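Local coordinates for protein DR hemagglutinin structural subunit (Escherichia coli, PDB 1UT1) that mediates adherence of uropathogenic bacteria to the upper urinary tract as a fimbrial adhesin that binds the Dr blood group antigen and agglutinates human erythrocytes, at residues Leu67-Asp72 against Leu139-Gly144; Leu90-Arg95 against Ile121-Asp126. The protein carries 3 engineered substitutions. All coordinates share one frame; numbering follows the deposited sequence.

Contact 1 of 2, residues Leu67-Asp72 against Leu139-Gly144; sequences LKADTD and LTLTGG
Backbone hydrogen bonds hold the end of strand 64-69 against strand 135-147 in antiparallel register, within the all-beta Dr-family adhesin domain; 135-147 also pairs with strand 16-25. Lys68 N reaches Thr142 O at 2.8 Å, in the carbonyl plane, and Thr142 N returns to Lys68 O. Past the last bridge, Asp70 N still donates to Thr140 O (3.0 Å).

Apolar contact is made on the face carrying Leu67, Ala69 and Leu141, and Val32 of the second subunit packs on Leu67. With CG of Leu141 anti to its carbonyl carbon (chi1 -63°), CD2 lies 4.0 Å from Ala69 CB and brushes Leu67 CB; Leu139 CD1 also touches Ala69 CB.

The polar face is bridged by a water within hydrogen-bonding distance of Lys68 O, Asp70 OD1 (2.7 Å) and Thr142 OG1, though it cannot serve every acceptor around it at once; Thr142 OG1 also bonds Thr17 OG1. In the conformer described, the Asp70 carboxylate crosses Thr140 obliquely, OD1 3.5 Å from Thr140 CG2. Lys68 curls back so that NZ meets Ala69 O at 3.0 Å.

Lys68 O accepts from Thr142 N and perhaps from the water, which links the strand end to Asp70 and Thr142.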
# COMPACT_ATOMS: atom_id res chain seq x y z
N LEU A 67 -2.35 -16.48 15.72
CA LEU A 67 -1.82 -15.64 14.67
C LEU A 67 -1.08 -16.57 13.71
O LEU A 67 -0.26 -17.40 14.14
CB LEU A 67 -0.80 -14.65 15.26
CG LEU A 67 -1.32 -13.84 16.44
CD1 LEU A 67 -0.12 -13.04 17.04
CD2 LEU A 67 -2.41 -12.89 15.95
N LYS A 68 -1.37 -16.43 12.43
CA LYS A 68 -0.68 -17.26 11.45
C LYS A 68 0.27 -16.38 10.66
O LYS A 68 -0.14 -15.38 10.08
CB LYS A 68 -1.70 -17.92 10.49
CG LYS A 68 -0.99 -18.70 9.36
CD LYS A 68 -1.66 -20.01 9.11
CE LYS A 68 -0.87 -20.87 8.11
NZ LYS A 68 0.25 -20.13 7.47
N ALA A 69 1.52 -16.81 10.57
CA ALA A 69 2.49 -16.12 9.76
C ALA A 69 2.28 -16.48 8.28
O ALA A 69 1.90 -17.62 7.94
CB ALA A 69 3.90 -16.50 10.20
N ASP A 70 2.56 -15.55 7.40
CA ASP A 70 2.55 -15.85 5.97
C ASP A 70 3.51 -17.02 5.72
O ASP A 70 4.51 -17.19 6.41
CB ASP A 70 3.05 -14.64 5.20
CG ASP A 70 1.90 -13.76 4.67
OD1 ASP A 70 0.75 -13.87 5.16
OD2 ASP A 70 2.18 -12.87 3.82
N THR A 71 3.22 -17.81 4.70
CA THR A 71 4.06 -18.94 4.34
C THR A 71 5.53 -18.57 4.24
O THR A 71 6.39 -19.38 4.57
CB THR A 71 3.62 -19.53 2.94
OG1 THR A 71 2.22 -19.86 2.98
CG2 THR A 71 4.41 -20.79 2.62
N ASP A 72 5.82 -17.39 3.71
CA ASP A 72 7.20 -16.99 3.51
C ASP A 72 7.94 -16.56 4.77
O ASP A 72 9.11 -16.14 4.70
CB ASP A 72 7.29 -15.91 2.44
CG ASP A 72 7.00 -16.46 1.04
OD1 ASP A 72 7.24 -17.66 0.83
OD2 ASP A 72 6.53 -15.69 0.18
N LEU A 139 7.23 -9.12 8.12
CA LEU A 139 6.63 -10.26 8.81
C LEU A 139 5.12 -9.99 8.82
O LEU A 139 4.68 -8.94 9.29
CB LEU A 139 7.12 -10.42 10.24
CG LEU A 139 6.27 -11.37 11.11
CD1 LEU A 139 6.37 -12.80 10.60
CD2 LEU A 139 6.75 -11.31 12.57
N THR A 140 4.35 -10.90 8.24
CA THR A 140 2.91 -10.69 8.14
C THR A 140 2.16 -11.73 9.00
O THR A 140 2.46 -12.93 8.92
CB THR A 140 2.48 -10.82 6.67
OG1 THR A 140 3.15 -9.81 5.89
CG2 THR A 140 0.98 -10.63 6.54
N LEU A 141 1.27 -11.25 9.87
CA LEU A 141 0.53 -12.12 10.82
C LEU A 141 -0.97 -11.89 10.67
O LEU A 141 -1.44 -10.74 10.66
CB LEU A 141 0.92 -11.81 12.26
CG LEU A 141 2.41 -12.08 12.63
CD1 LEU A 141 2.78 -11.42 13.98
CD2 LEU A 141 2.66 -13.56 12.69
N THR A 142 -1.71 -12.97 10.55
CA THR A 142 -3.15 -12.89 10.35
C THR A 142 -3.85 -13.53 11.53
O THR A 142 -3.51 -14.64 11.94
CB THR A 142 -3.57 -13.66 9.06
OG1 THR A 142 -2.96 -13.04 7.93
CG2 THR A 142 -5.14 -13.63 8.90
N GLY A 143 -4.88 -12.86 12.03
CA GLY A 143 -5.62 -13.34 13.19
C GLY A 143 -6.60 -14.42 12.83
O GLY A 143 -7.12 -14.48 11.70
N GLY A 144 -6.86 -15.28 13.79
CA GLY A 144 -7.78 -16.39 13.59
C GLY A 144 -7.79 -17.23 14.85
O GLY A 144 -7.51 -16.73 15.93
O HOH W 1 -0.47 -14.03 7.56

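Contact 2 of 2, residues Leu90-Arg95 against Ile121-Asp126; sequences LYVNIR and IGIYVD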
# COMPACT_ATOMS: atom_id res chain seq x y z
N LEU A 90 15.47 -12.71 8.67
CA LEU A 90 15.85 -12.09 9.94
C LEU A 90 15.04 -12.82 11.00
O LEU A 90 13.82 -12.64 11.08
CB LEU A 90 15.51 -10.61 9.93
CG LEU A 90 15.78 -9.79 11.19
CD1 LEU A 90 17.30 -9.87 11.55
CD2 LEU A 90 15.36 -8.31 10.92
N TYR A 91 15.68 -13.76 11.71
CA TYR A 91 14.97 -14.61 12.66
C TYR A 91 14.50 -13.80 13.84
O TYR A 91 15.27 -13.00 14.41
CB TYR A 91 15.88 -15.72 13.14
CG TYR A 91 16.15 -16.71 12.03
CD1 TYR A 91 17.32 -16.64 11.28
CD2 TYR A 91 15.23 -17.71 11.73
CE1 TYR A 91 17.58 -17.56 10.26
CE2 TYR A 91 15.47 -18.60 10.69
CZ TYR A 91 16.64 -18.50 9.96
OH TYR A 91 16.91 -19.46 8.98
N VAL A 92 13.30 -14.10 14.28
CA VAL A 92 12.74 -13.38 15.42
C VAL A 92 12.08 -14.32 16.43
O VAL A 92 11.58 -15.40 16.08
CB VAL A 92 11.67 -12.32 14.96
CG1 VAL A 92 12.33 -11.20 14.14
CG2 VAL A 92 10.49 -12.98 14.16
N ASN A 93 11.92 -13.79 17.65
CA ASN A 93 11.05 -14.39 18.66
C ASN A 93 9.80 -13.55 18.74
O ASN A 93 9.83 -12.35 18.49
CB ASN A 93 11.71 -14.37 20.03
CG ASN A 93 12.76 -15.43 20.16
OD1 ASN A 93 12.55 -16.60 19.79
ND2 ASN A 93 13.93 -15.03 20.63
N ILE A 94 8.69 -14.22 19.02
CA ILE A 94 7.38 -13.57 19.13
C ILE A 94 6.90 -13.86 20.54
O ILE A 94 6.88 -15.03 20.96
CB ILE A 94 6.39 -14.21 18.13
CG1 ILE A 94 6.92 -13.99 16.69
CG2 ILE A 94 5.00 -13.66 18.30
CD1 ILE A 94 6.05 -14.67 15.59
N ARG A 95 6.60 -12.82 21.30
CA ARG A 95 6.32 -12.99 22.73
C ARG A 95 5.25 -11.99 23.22
O ARG A 95 5.44 -10.80 23.10
CB ARG A 95 7.62 -12.76 23.53
CG ARG A 95 7.47 -12.99 25.03
CD ARG A 95 8.81 -13.01 25.71
NE ARG A 95 9.31 -11.66 25.96
CZ ARG A 95 10.33 -11.09 25.31
NH1 ARG A 95 10.96 -11.75 24.33
NH2 ARG A 95 10.71 -9.86 25.61
N ILE A 121 1.86 -8.19 21.34
CA ILE A 121 2.85 -9.20 20.98
C ILE A 121 4.10 -8.42 20.55
O ILE A 121 4.03 -7.54 19.70
CB ILE A 121 2.36 -10.01 19.75
CG1 ILE A 121 1.10 -10.83 20.07
CG2 ILE A 121 3.50 -10.89 19.20
CD1 ILE A 121 1.34 -11.95 20.98
N GLY A 122 5.24 -8.72 21.15
CA GLY A 122 6.50 -8.09 20.77
C GLY A 122 7.22 -9.01 19.77
O GLY A 122 7.21 -10.24 19.92
N ILE A 123 7.85 -8.41 18.78
CA ILE A 123 8.65 -9.16 17.81
C ILE A 123 10.11 -8.71 18.08
O ILE A 123 10.39 -7.50 18.07
CB ILE A 123 8.31 -8.72 16.38
CG1 ILE A 123 6.79 -8.89 16.09
CG2 ILE A 123 9.15 -9.53 15.36
CD1 ILE A 123 6.25 -10.31 16.33
N TYR A 124 11.02 -9.67 18.33
CA TYR A 124 12.40 -9.33 18.70
C TYR A 124 13.38 -10.12 17.87
O TYR A 124 13.15 -11.29 17.55
CB TYR A 124 12.64 -9.70 20.18
CG TYR A 124 11.61 -9.12 21.13
CD1 TYR A 124 11.79 -7.83 21.66
CD2 TYR A 124 10.41 -9.77 21.36
CE1 TYR A 124 10.84 -7.28 22.53
CE2 TYR A 124 9.43 -9.22 22.23
CZ TYR A 124 9.68 -7.97 22.81
OH TYR A 124 8.70 -7.39 23.61
N VAL A 125 14.55 -9.54 17.64
CA VAL A 125 15.60 -10.26 16.92
C VAL A 125 16.02 -11.49 17.76
O VAL A 125 16.24 -11.39 18.95
CB VAL A 125 16.82 -9.32 16.67
CG1 VAL A 125 18.02 -10.11 16.11
CG2 VAL A 125 16.42 -8.19 15.70
N ASP A 126 16.07 -12.66 17.13
CA ASP A 126 16.45 -13.89 17.85
C ASP A 126 17.91 -14.26 17.49
O ASP A 126 18.15 -14.85 16.45
CB ASP A 126 15.53 -15.06 17.45
CG ASP A 126 15.87 -16.36 18.20
OD1 ASP A 126 16.64 -16.32 19.21
OD2 ASP A 126 15.48 -17.43 17.71
O HOH W 2 14.82 -12.49 21.17
O HOH W 3 7.07 -9.06 24.69
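The Arg95 guanidinium lies flat over one face of the Tyr124 ring, planes 14° apart and shifted toward the rim, with Tyr124 CE2 beneath it. NH2 sits above Tyr124 CZ at 3.5 Å, while NH1 spans Tyr124 CD2 and CE2, giving an off-centre cation-pi contact. At the ring edge, near its plane, is Asn93 O. Arg95 bends at chi3 (81°) to bring its planar end over the ring. A water donates to Arg95 O and bonds Tyr124 OH at 2.6 Å.

Beneath this face the backbones pair antiparallel. Asn93 with Tyr124 and Arg95 with Gly122 each exchange two N-H...O bonds, and Asp126 N adds a nearly straight bond to Tyr91 O (2.9 Å). The Asn93 amide crosses the Asp126 carboxylate obliquely, planes 40° apart, and ND2 donates to a second water that also bonds Val125 O.

On the reverse face Ile94 and Ile123 lie side by side, Ile94 CG1 3.8 Å from Ile123 CD1. Ile94 CG2 presses on Ile121 CG2 at 3.3 Å, tighter than usual, and Val92 CB rests against Ile123 CG2. Phe79 of strand 78-83, beyond 89-96, and Ile50 of strand 49-58, beyond 118-125, continue this apolar layer of the all-beta adhesin domain.

The pairing is therefore two-sided: branched aliphatics pack inward, while the stack probably steadies the arginine charge against the ring's pi electrons and two waters join polar groups across the strands.

Overall arrangement
From the N terminus, strands 16-25 and 49-58 come first, the later partners of 135-147 and 118-125. The chain then reaches 67-72 at the end of strand 64-69, passes through strand 78-83, and enters contact 2 at 90-95. A short hairpin, 102-105 with 108-111, intervenes before strand 118-125 closes contact 2. Strand 135-147 then pairs with the end of strand 64-69 and closes contact 1, so contact 2 is nested inside the larger loop. Their centres are about 13 Å apart, yet Leu139 CD2 packs on Ile123 CD1 and Leu67 CD1 on Ile121 CG1. Strand 78-83 pairs with both 89-96 and 135-147, connecting the contacts through backbone bonds as well as through the shared apolar interior.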